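Local coordinates for mannose-specific lectin 3 chain 1 (Crocus vernus, PDB 3MEZ), which binds mannose as a bulb-type lectin, pairing with a second type of chain in a dimer of heterodimers, at the interface of chains A and B. Numbering follows the deposited sequence. Chains: chain A, Mannose-specific lectin 3 chain 1; chain B, Mannose-specific lectin 3 chain 2.

Contact 1: the interface of chains A and B. Residues chain A 1, 3-4; chain B 5, 7-8, 23, 94, 97.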
ATOM      1  N   ASP A   1      -4.123 -22.520  -0.176  1.00 28.60           N
ATOM      2  CA  ASP A   1      -3.460 -21.608  -1.057  1.00 27.21           C
ATOM      3  C   ASP A   1      -1.990 -21.947  -1.056  1.00 25.53           C
ATOM      4  O   ASP A   1      -1.472 -22.348  -0.083  1.00 22.97           O
ATOM      5  CB  ASP A   1      -3.758 -20.164  -0.663  1.00 29.44           C
ATOM      6  CG  ASP A   1      -5.159 -19.759  -1.022  1.00 34.34           C
ATOM      7  OD1 ASP A   1      -5.564 -20.055  -2.135  1.00 41.22           O
ATOM      8  OD2 ASP A   1      -5.872 -19.189  -0.218  1.00 35.93           O
ATOM      9  N   ASN A   3       0.760 -20.409  -1.212  1.00 16.22           N
ATOM     10  CA  ASN A   3       1.746 -19.567  -0.582  1.00 17.18           C
ATOM     11  C   ASN A   3       1.822 -19.746   0.934  1.00 19.30           C
ATOM     12  O   ASN A   3       2.656 -19.142   1.545  1.00 16.85           O
ATOM     13  CB  ASN A   3       1.591 -18.090  -0.951  1.00 13.85           C
ATOM     14  CG  ASN A   3       0.302 -17.445  -0.435  1.00 18.89           C
ATOM     15  OD1 ASN A   3      -0.654 -18.097  -0.199  1.00 20.89           O
ATOM     16  ND2 ASN A   3       0.304 -16.141  -0.326  1.00 14.53           N
ATOM     17  N   VAL A   4       0.931 -20.570   1.482  1.00 17.22           N
ATOM     18  CA  VAL A   4       0.825 -20.850   2.905  1.00 18.21           C
ATOM     19  C   VAL A   4       0.900 -22.333   3.240  1.00 18.56           C
ATOM     20  O   VAL A   4       0.369 -23.110   2.556  1.00 18.15           O
ATOM     21  CB  VAL A   4      -0.483 -20.291   3.499  1.00 17.98           C
ATOM     22  CG1 VAL A   4      -0.654 -20.711   4.915  1.00 18.12           C
ATOM     23  CG2 VAL A   4      -0.531 -18.810   3.399  1.00 20.46           C
TER
ATOM     24  N   VAL B   5      -0.678  -8.675  -1.021  1.00 19.92           N
ATOM     25  CA  VAL B   5      -0.962 -10.080  -1.278  1.00 18.19           C
ATOM     26  C   VAL B   5      -2.457 -10.421  -1.056  1.00 20.76           C
ATOM     27  O   VAL B   5      -3.051 -10.011  -0.101  1.00 19.72           O
ATOM     28  CB  VAL B   5      -0.084 -10.984  -0.407  1.00 17.97           C
ATOM     29  CG1 VAL B   5      -0.383 -12.449  -0.650  1.00 16.12           C
ATOM     30  CG2 VAL B   5       1.348 -10.719  -0.652  1.00 16.11           C
ATOM     31  N   ASN B   7      -4.291 -13.032  -0.139  1.00 18.30           N
ATOM     32  CA  ASN B   7      -4.764 -13.816   0.982  1.00 17.43           C
ATOM     33  C   ASN B   7      -4.135 -13.530   2.349  1.00 18.28           C
ATOM     34  O   ASN B   7      -4.549 -14.077   3.308  1.00 18.88           O
ATOM     35  CB  ASN B   7      -4.659 -15.299   0.667  1.00 15.54           C
ATOM     36  CG  ASN B   7      -3.235 -15.763   0.498  1.00 19.39           C
ATOM     37  OD1 ASN B   7      -2.428 -15.083  -0.054  1.00 18.07           O
ATOM     38  ND2 ASN B   7      -2.956 -16.955   0.970  1.00 15.53           N
ATOM     39  N   VAL B   8      -3.141 -12.654   2.400  1.00 18.57           N
ATOM     40  CA  VAL B   8      -2.376 -12.368   3.596  1.00 17.21           C
ATOM     41  C   VAL B   8      -2.085 -10.879   3.753  1.00 20.27           C
ATOM     42  O   VAL B   8      -1.743 -10.269   2.804  1.00 18.75           O
ATOM     43  CB  VAL B   8      -1.015 -13.037   3.495  1.00 16.91           C
ATOM     44  CG1 VAL B   8      -0.165 -12.720   4.660  1.00 23.13           C
ATOM     45  CG2 VAL B   8      -1.135 -14.500   3.290  1.00 17.53           C
ATOM     46  N   THR B  23      -9.998 -15.584  -0.426  1.00 21.93           N
ATOM     47  CA  THR B  23      -9.673 -16.940  -0.818  1.00 22.96           C
ATOM     48  C   THR B  23     -10.924 -17.768  -1.017  1.00 22.20           C
ATOM     49  O   THR B  23     -11.825 -17.686  -0.244  1.00 23.03           O
ATOM     50  CB  THR B  23      -8.717 -17.627   0.152  1.00 25.71           C
ATOM     51  OG1 THR B  23      -8.326 -18.887  -0.370  1.00 29.60           O
ATOM     52  CG2 THR B  23      -9.339 -17.862   1.420  1.00 26.67           C
ATOM     53  N   ILE B  94      -3.793 -14.085   7.998  1.00 18.05           N
ATOM     54  CA  ILE B  94      -4.099 -14.956   6.902  1.00 17.59           C
ATOM     55  C   ILE B  94      -5.590 -15.247   6.773  1.00 18.23           C
ATOM     56  O   ILE B  94      -6.212 -15.657   7.690  1.00 17.19           O
ATOM     57  CB  ILE B  94      -3.361 -16.294   7.037  1.00 18.33           C
ATOM     58  CG1 ILE B  94      -1.864 -16.098   7.216  1.00 21.08           C
ATOM     59  CG2 ILE B  94      -3.591 -17.145   5.861  1.00 15.94           C
ATOM     60  CD1 ILE B  94      -1.149 -17.275   7.518  1.00 19.64           C
ATOM     61  N   ILE B  97      -8.276 -21.082   4.089  1.00 19.66           N
ATOM     62  CA  ILE B  97      -9.205 -21.885   3.317  1.00 23.08           C
ATOM     63  C   ILE B  97     -10.345 -22.471   4.125  1.00 23.60           C
ATOM     64  O   ILE B  97     -11.327 -22.777   3.588  1.00 24.16           O
ATOM     65  CB  ILE B  97      -8.542 -23.006   2.522  1.00 23.92           C
ATOM     66  CG1 ILE B  97      -7.831 -23.946   3.449  1.00 26.11           C
ATOM     67  CG2 ILE B  97      -7.607 -22.468   1.481  1.00 24.16           C
ATOM     68  CD1 ILE B  97      -7.547 -25.206   2.884  1.00 30.29           C
TER
HETATM   69  O   HOH W   1      -5.163 -18.645   2.319  1.00 25.18           O
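A:Asn3 and B:Asn7 meet tip to tip, their carboxamides pairing head to head through two hydrogen bonds. ND2 of B:Asn7 donates to OD1 of A:Asn3 at 2.8 Å, and ND2 of A:Asn3 returns the bond to OD1 of B:Asn7 at 2.9 Å. Each acceptor is met in its carbonyl plane on a lone pair, and the amide planes are only 30° apart, an arrangement that holds the two amides nearly coplanar and limits the rotation of each relative to the other. The two side chains adopt matching torsions, with CG between the backbone N and the carbonyl carbon (chi1 about 65°), and each residue precedes a valine that begins a strand, 4-6 in chain A and 8-10 in chain B. This is a local pseudo-twofold pairing. Beside it the carboxylate of A:Asp1, its plane steeply turned to the B:Asn7 amide, takes the hydroxyl OG1 of B:Thr23 on the syn lone pair of OD2, at 2.5 Å. The other flank is looser. CG2 of B:Ile97 comes no nearer to A:Asp1 than 3.9 Å, at the backbone N, and CG2 of B:Ile94 lies 4.3 Å from CG2 of A:Val4. Between these flanks a water joins the two polar clusters, 2.7 Å from OD2 of A:Asp1. The second N-H of B:Asn7 ND2, directed away from the amide pair, reaches this water at 3.1 Å, with 178° at the hydrogen.

Contact 2: the interface of chains A and B. Residues chain A 86-87, 102-106; chain B 102-104.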
ATOM      1  N   ASN A  86      -0.205 -23.401  17.072  1.00 19.04           N
ATOM      2  CA  ASN A  86      -0.374 -23.411  15.636  1.00 20.52           C
ATOM      3  C   ASN A  86       0.480 -22.332  15.001  1.00 18.90           C
ATOM      4  O   ASN A  86       0.440 -21.206  15.404  1.00 20.81           O
ATOM      5  CB  ASN A  86      -1.813 -23.202  15.253  1.00 20.10           C
ATOM      6  CG  ASN A  86      -2.687 -24.390  15.513  1.00 25.60           C
ATOM      7  OD1 ASN A  86      -2.251 -25.484  15.691  1.00 25.92           O
ATOM      8  ND2 ASN A  86      -3.940 -24.145  15.512  1.00 29.16           N
ATOM      9  N   TYR A  87       1.206 -22.723  13.980  1.00 19.63           N
ATOM     10  CA  TYR A  87       2.149 -21.878  13.270  1.00 18.09           C
ATOM     11  C   TYR A  87       1.801 -21.789  11.761  1.00 17.99           C
ATOM     12  O   TYR A  87       1.059 -22.576  11.275  1.00 19.27           O
ATOM     13  CB  TYR A  87       3.559 -22.373  13.502  1.00 18.36           C
ATOM     14  CG  TYR A  87       4.080 -22.126  14.901  1.00 20.08           C
ATOM     15  CD1 TYR A  87       3.713 -22.926  15.944  1.00 23.25           C
ATOM     16  CD2 TYR A  87       4.905 -21.089  15.169  1.00 18.27           C
ATOM     17  CE1 TYR A  87       4.164 -22.709  17.192  1.00 22.17           C
ATOM     18  CE2 TYR A  87       5.354 -20.862  16.415  1.00 23.49           C
ATOM     19  CZ  TYR A  87       4.976 -21.667  17.445  1.00 22.32           C
ATOM     20  OH  TYR A  87       5.436 -21.415  18.695  1.00 23.39           O
ATOM     21  N   PRO A 102       2.893 -18.336  17.723  1.00 21.67           N
ATOM     22  CA  PRO A 102       1.687 -19.065  17.363  1.00 21.21           C
ATOM     23  C   PRO A 102       0.492 -18.168  17.132  1.00 21.57           C
ATOM     24  O   PRO A 102       0.628 -16.994  17.201  1.00 22.10           O
ATOM     25  CB  PRO A 102       1.458 -19.933  18.579  1.00 21.49           C
ATOM     26  CG  PRO A 102       2.004 -19.226  19.655  1.00 22.96           C
ATOM     27  CD  PRO A 102       3.081 -18.322  19.176  1.00 21.49           C
ATOM     28  N   ALA A 103      -0.661 -18.747  16.893  1.00 20.97           N
ATOM     29  CA  ALA A 103      -1.822 -17.966  16.619  1.00 21.23           C
ATOM     30  C   ALA A 103      -2.153 -17.067  17.801  1.00 22.74           C
ATOM     31  O   ALA A 103      -2.010 -17.440  18.919  1.00 22.23           O
ATOM     32  CB  ALA A 103      -2.979 -18.849  16.271  1.00 22.16           C
ATOM     33  N   ILE A 104      -2.501 -15.834  17.513  1.00 22.35           N
ATOM     34  CA  ILE A 104      -2.853 -14.874  18.522  1.00 22.29           C
ATOM     35  C   ILE A 104      -4.321 -14.324  18.476  1.00 22.08           C
ATOM     36  O   ILE A 104      -4.805 -13.774  19.422  1.00 21.46           O
ATOM     37  CB  ILE A 104      -1.797 -13.739  18.530  1.00 23.81           C
ATOM     38  CG1 ILE A 104      -1.836 -12.944  19.808  1.00 26.91           C
ATOM     39  CG2 ILE A 104      -1.977 -12.858  17.382  1.00 24.56           C
ATOM     40  CD1 ILE A 104      -0.775 -11.941  19.950  1.00 30.31           C
ATOM     41  N   TRP A 105      -4.981 -14.448  17.341  1.00 19.10           N
ATOM     42  CA  TRP A 105      -6.350 -14.050  17.168  1.00 19.99           C
ATOM     43  C   TRP A 105      -6.938 -14.845  16.019  1.00 20.62           C
ATOM     44  O   TRP A 105      -6.248 -15.163  15.106  1.00 20.16           O
ATOM     45  CB  TRP A 105      -6.440 -12.565  16.859  1.00 20.62           C
ATOM     46  CG  TRP A 105      -7.778 -11.976  16.829  1.00 20.49           C
ATOM     47  CD1 TRP A 105      -8.487 -11.587  17.871  1.00 20.95           C
ATOM     48  CD2 TRP A 105      -8.547 -11.664  15.689  1.00 22.45           C
ATOM     49  NE1 TRP A 105      -9.659 -11.082  17.494  1.00 23.22           N
ATOM     50  CE2 TRP A 105      -9.733 -11.107  16.143  1.00 22.12           C
ATOM     51  CE3 TRP A 105      -8.356 -11.798  14.333  1.00 23.41           C
ATOM     52  CZ2 TRP A 105     -10.713 -10.686  15.298  1.00 19.98           C
ATOM     53  CZ3 TRP A 105      -9.332 -11.381  13.506  1.00 22.45           C
ATOM     54  CH2 TRP A 105     -10.493 -10.834  13.981  1.00 22.93           C
ATOM     55  N   SER A 106      -8.218 -15.128  16.118  1.00 21.46           N
ATOM     56  CA  SER A 106      -8.987 -15.769  15.079  1.00 22.55           C
ATOM     57  C   SER A 106     -10.436 -15.378  15.081  1.00 22.24           C
ATOM     58  O   SER A 106     -11.018 -15.177  16.078  1.00 21.53           O
ATOM     59  CB  SER A 106      -8.908 -17.270  15.185  1.00 22.20           C
ATOM     60  OG  SER A 106      -9.721 -17.837  14.222  1.00 28.38           O
TER
ATOM     61  N   VAL B 102      -7.004 -15.472  10.687  1.00 17.47           N
ATOM     62  CA  VAL B 102      -6.091 -15.729  11.782  1.00 18.41           C
ATOM     63  C   VAL B 102      -4.802 -14.896  11.745  1.00 17.86           C
ATOM     64  O   VAL B 102      -4.142 -14.804  10.754  1.00 17.90           O
ATOM     65  CB  VAL B 102      -5.707 -17.232  11.849  1.00 18.18           C
ATOM     66  CG1 VAL B 102      -4.984 -17.572  13.127  1.00 18.61           C
ATOM     67  CG2 VAL B 102      -6.883 -18.077  11.678  1.00 17.05           C
ATOM     68  N   VAL B 103      -4.463 -14.341  12.887  1.00 18.98           N
ATOM     69  CA  VAL B 103      -3.233 -13.615  13.044  1.00 19.36           C
ATOM     70  C   VAL B 103      -2.235 -14.534  13.704  1.00 19.80           C
ATOM     71  O   VAL B 103      -2.536 -15.117  14.703  1.00 22.14           O
ATOM     72  CB  VAL B 103      -3.375 -12.367  13.892  1.00 18.64           C
ATOM     73  CG1 VAL B 103      -2.095 -11.665  13.975  1.00 16.89           C
ATOM     74  CG2 VAL B 103      -4.436 -11.471  13.375  1.00 21.75           C
ATOM     75  N   TYR B 104      -1.074 -14.665  13.091  1.00 19.99           N
ATOM     76  CA  TYR B 104       0.034 -15.423  13.576  1.00 19.10           C
ATOM     77  C   TYR B 104       1.288 -14.555  13.750  1.00 21.06           C
ATOM     78  O   TYR B 104       1.672 -13.824  12.872  1.00 19.62           O
ATOM     79  CB  TYR B 104       0.410 -16.559  12.621  1.00 21.31           C
ATOM     80  CG  TYR B 104      -0.603 -17.628  12.326  1.00 20.32           C
ATOM     81  CD1 TYR B 104      -1.491 -17.499  11.303  1.00 21.76           C
ATOM     82  CD2 TYR B 104      -0.632 -18.790  13.040  1.00 22.18           C
ATOM     83  CE1 TYR B 104      -2.387 -18.486  11.030  1.00 19.29           C
ATOM     84  CE2 TYR B 104      -1.500 -19.759  12.777  1.00 18.77           C
ATOM     85  CZ  TYR B 104      -2.389 -19.627  11.778  1.00 21.87           C
ATOM     86  OH  TYR B 104      -3.240 -20.629  11.540  1.00 18.44           O
TER
HETATM   87  O   HOH W   2      -1.681 -23.130  11.781  1.00 20.14           O
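An antiparallel strand pairing joins the C-terminal strand 103-106 of chain A to strand 101-104 of chain B, in keeping with the exchange of C-terminal strands known in bulb-type lectin dimers. The backbone of B:Val103 carries the join: its O accepts from A:Ile104 N at 2.9 Å, and its N donates to A:Trp105 O at 3.0 Å. Because A:Ala103 pairs with B:Tyr104 and A:Trp105 with B:Val103, A:Ile104 is an extra residue in its strand and forms a bulge. The branches of B:Val103 then divide between two neighbours. CG1, anti to the backbone N (chi1 -178°), packs 3.6 Å from CG2 of A:Ile104, whereas CG2 comes to the rim of the indole, 4.0 Å from CE3 of A:Trp105. B:Val102 projects to the opposite side of the strand, where its CG1 lies over one face of the B:Tyr104 ring, offset toward the rim, and also meets A:Ala103 CB at 3.9 Å. The methyl of A:Ala103 lies on the same face of the tyrosine, near CE2, beside B:Val102 CG1. The CD2-CE2 edge instead meets the backbone carbonyl of A:Asn86 in plane, with CD2 of B:Tyr104 3.5 Å from its O. At the tip of the ring a water links the chains, lying 2.8 Å from A:Tyr87 O and 3.0 Å from the phenol oxygen OH of B:Tyr104.

The C-alpha centres of contacts 1 and 2 lie about 14 Å apart, so they form neighbouring parts of one A-B interface and share no residue. Contact 1 uses the first residues of chain A, while contact 2 uses its C-terminal strand together with the loop residues A:Asn86 and A:Tyr87; both ends of this subunit are therefore tied to the same partner. Specific side-chain pairing in one is complemented by backbone strand pairing in the other. Together they suit the domain 1/domain 2 heterodimer from which the tetramer is built, although they do not by themselves show how two heterodimers associate.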